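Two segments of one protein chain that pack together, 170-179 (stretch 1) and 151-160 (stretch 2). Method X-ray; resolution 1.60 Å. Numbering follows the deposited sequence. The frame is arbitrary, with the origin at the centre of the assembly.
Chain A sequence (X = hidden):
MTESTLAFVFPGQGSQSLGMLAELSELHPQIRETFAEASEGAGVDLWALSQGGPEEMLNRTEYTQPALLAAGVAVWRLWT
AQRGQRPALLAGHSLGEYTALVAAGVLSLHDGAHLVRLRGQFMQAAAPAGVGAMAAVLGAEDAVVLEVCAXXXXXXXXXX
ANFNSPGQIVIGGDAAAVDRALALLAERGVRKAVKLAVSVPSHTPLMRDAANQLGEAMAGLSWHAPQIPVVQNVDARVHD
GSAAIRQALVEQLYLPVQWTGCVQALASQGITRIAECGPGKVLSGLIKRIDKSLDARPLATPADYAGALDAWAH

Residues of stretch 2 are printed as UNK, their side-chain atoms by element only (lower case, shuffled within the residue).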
# COMPACT_ATOMS: atom_id res chain seq x y z
N VAL A 170 2.83 -13.04 -0.73
CA VAL A 170 4.19 -12.63 -0.49
C VAL A 170 4.56 -13.13 0.90
O VAL A 170 3.81 -12.93 1.87
CB VAL A 170 4.33 -11.09 -0.59
CG1 VAL A 170 5.76 -10.64 -0.22
CG2 VAL A 170 4.00 -10.64 -1.99
N ILE A 171 5.70 -13.81 1.00
CA ILE A 171 6.23 -14.23 2.29
C ILE A 171 7.42 -13.36 2.66
O ILE A 171 8.01 -12.72 1.79
CB ILE A 171 6.66 -15.73 2.29
CG1 ILE A 171 7.83 -15.99 1.32
CG2 ILE A 171 5.47 -16.63 1.92
CD1 ILE A 171 8.31 -17.46 1.34
N GLY A 172 7.71 -13.28 3.95
CA GLY A 172 8.79 -12.43 4.40
C GLY A 172 9.34 -12.83 5.75
O GLY A 172 8.72 -13.61 6.48
N GLY A 173 10.49 -12.26 6.09
CA GLY A 173 11.09 -12.50 7.39
C GLY A 173 12.60 -12.47 7.29
O GLY A 173 13.15 -11.73 6.46
N ASP A 174 13.25 -13.27 8.12
CA ASP A 174 14.71 -13.45 8.01
C ASP A 174 15.09 -13.99 6.64
O ASP A 174 14.45 -14.90 6.11
CB ASP A 174 15.22 -14.38 9.12
CG ASP A 174 15.10 -13.77 10.50
OD1 ASP A 174 15.85 -12.81 10.82
OD2 ASP A 174 14.26 -14.25 11.28
N ALA A 175 16.14 -13.41 6.05
CA ALA A 175 16.56 -13.79 4.71
C ALA A 175 16.78 -15.30 4.58
O ALA A 175 16.32 -15.91 3.63
CB ALA A 175 17.84 -13.03 4.30
N ALA A 176 17.49 -15.89 5.55
CA ALA A 176 17.84 -17.33 5.48
C ALA A 176 16.58 -18.17 5.51
O ALA A 176 16.49 -19.17 4.82
CB ALA A 176 18.75 -17.71 6.62
N ALA A 177 15.58 -17.73 6.28
CA ALA A 177 14.33 -18.47 6.40
C ALA A 177 13.46 -18.36 5.16
O ALA A 177 12.81 -19.34 4.78
CB ALA A 177 13.57 -18.02 7.66
N VAL A 178 13.44 -17.18 4.52
CA VAL A 178 12.74 -17.01 3.26
C VAL A 178 13.41 -17.93 2.21
O VAL A 178 12.73 -18.64 1.47
CB VAL A 178 12.72 -15.51 2.81
CG1 VAL A 178 12.17 -15.37 1.40
CG2 VAL A 178 11.88 -14.70 3.80
N ASP A 179 14.74 -17.96 2.21
CA ASP A 179 15.45 -18.83 1.26
C ASP A 179 15.15 -20.30 1.53
O ASP A 179 14.94 -21.06 0.57
CB ASP A 179 16.95 -18.55 1.25
CG ASP A 179 17.32 -17.34 0.40
OD1 ASP A 179 16.49 -16.89 -0.43
OD2 ASP A 179 18.45 -16.84 0.55
N UNK A 151 7.35 -24.97 8.29
CA UNK A 151 8.41 -25.98 8.20
C UNK A 151 9.80 -25.40 8.04
O UNK A 151 10.78 -25.97 8.53
c UNK A 151 8.12 -26.94 7.06
c UNK A 151 6.91 -27.82 7.32
o UNK A 151 7.40 -28.81 5.20
c UNK A 151 6.68 -28.84 6.22
o UNK A 151 5.74 -29.65 6.39
N UNK A 152 9.88 -24.27 7.33
CA UNK A 152 11.16 -23.59 7.05
C UNK A 152 11.70 -22.72 8.18
O UNK A 152 12.89 -22.45 8.25
c UNK A 152 11.03 -22.76 5.78
N UNK A 153 10.82 -22.25 9.06
CA UNK A 153 11.19 -21.23 10.05
C UNK A 153 12.39 -21.56 10.95
O UNK A 153 13.30 -20.72 11.12
c UNK A 153 9.97 -20.82 10.91
N UNK A 154 12.42 -22.76 11.51
CA UNK A 154 13.40 -23.10 12.53
C UNK A 154 13.33 -22.12 13.68
O UNK A 154 12.25 -21.91 14.25
N UNK A 155 14.46 -21.50 13.97
CA UNK A 155 14.60 -20.50 15.04
C UNK A 155 14.48 -19.08 14.51
O UNK A 155 14.70 -18.12 15.25
o UNK A 155 16.01 -21.89 16.42
c UNK A 155 15.95 -20.65 15.74
N UNK A 156 14.15 -18.95 13.23
CA UNK A 156 14.04 -17.65 12.59
C UNK A 156 12.59 -17.39 12.20
O UNK A 156 11.70 -18.15 12.59
o UNK A 156 17.24 -18.49 9.72
c UNK A 156 16.46 -17.60 11.78
c UNK A 156 17.38 -17.64 10.58
n UNK A 156 18.31 -16.70 10.52
c UNK A 156 14.98 -17.57 11.38
N UNK A 157 12.35 -16.33 11.43
CA UNK A 157 10.99 -15.93 11.07
C UNK A 157 10.79 -16.00 9.57
O UNK A 157 11.55 -15.42 8.80
c UNK A 157 10.63 -14.49 13.13
c UNK A 157 9.34 -13.98 11.00
c UNK A 157 10.68 -14.50 11.60
N UNK A 158 9.77 -16.75 9.15
CA UNK A 158 9.26 -16.64 7.78
C UNK A 158 7.77 -16.88 7.82
O UNK A 158 7.30 -17.91 8.32
c UNK A 158 10.00 -17.57 6.75
c UNK A 158 9.45 -17.38 5.33
c UNK A 158 9.95 -19.04 7.19
N UNK A 159 7.02 -15.91 7.32
CA UNK A 159 5.56 -15.92 7.44
C UNK A 159 4.94 -15.31 6.19
O UNK A 159 5.60 -14.56 5.48
c UNK A 159 5.07 -15.10 8.69
c UNK A 159 5.49 -15.73 10.03
c UNK A 159 5.51 -13.62 8.62
N UNK A 160 3.66 -15.62 5.92
CA UNK A 160 2.92 -14.83 4.93
C UNK A 160 2.90 -13.36 5.36
O UNK A 160 2.60 -13.04 6.53
c UNK A 160 1.51 -15.43 4.96
c UNK A 160 1.43 -16.23 6.22
c UNK A 160 2.84 -16.70 6.50

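Position 151 carries three carbons in a chain, the third bearing two oxygens. It lies in a helix, well away from stretch 1, and touches nothing there: a carboxylate whose carbon is the third of the chain, Glu151. Position 152 has a single carbon, pointed toward stretch 1, with its CB 4.0 Å from Ala177 O; one carbon makes it Ala152. Position 153 also has one carbon, aimed away, and is Ala153; its backbone O lies 4.4 Å from Ala177 CB.

Position 154 has no side-chain atoms, so it is Gly154. Its positive phi, 56°, is a backbone preference for glycine, and it sits inside a type II' turn whose ends are joined by a hydrogen bond from the N of 156 to Ala153 O, 2.9 Å. Position 155 shows one carbon and one oxygen, free of stretch 1: Ser155.

Position 156 has three carbons, the third carrying one oxygen and one nitrogen, an amide. Its CB lies 3.4 Å from Asp174 OD2, and the amide oxygen approaches Ala176 CB at 3.5 Å. This is Gln156, lying along the start of the helix in stretch 1.

Position 157 has one carbon that forks into two, and its CB lies 3.6 Å from Asp174 OD2. That is Val157, chi1 t, whose backbone does the polar work: its N donates to Asp174 OD2 at 2.8 Å, and its O accepts from Asp174 N, also at 2.8 Å. Position 158 has the same fork, but in rotamer p, and meets apolar atoms: its CB is 3.7 Å from Ala177 CB. It is Val158, and its CG2 also reaches Ile171 CD1 at 4.2 Å and Val178 CG2 at 3.9 Å. A third fork, at 159 in rotamer m, brings one branch carbon 3.9 Å from Gly172 O; this is Val159, paired with Gly172, which offers no side chain beside it. At 160 three carbons close a ring onto the backbone N: Pro160. Its CB points away, and its CA stands 4.3 Å from Ile171 CA.

The contact works by antiparallel pairing that hands over to helix packing. Val159 N to Gly172 O, 3.0 Å, and Gly172 N to Val159 O, 2.9 Å, fix the register. At Gly173 the chain turns a corner, and an ideal CB there would fall 2.0 Å from Val157 O; the backbone angles alone also call for glycine. Asp174 then extends the pairing by gripping Val157 with both backbone N and carboxylate. Beyond it, small Ala177 lets the helix settle close against Val158, whose branches fill the space between strand and helix.

Stretch 2, residues 151-160: EAAGSQVVVP
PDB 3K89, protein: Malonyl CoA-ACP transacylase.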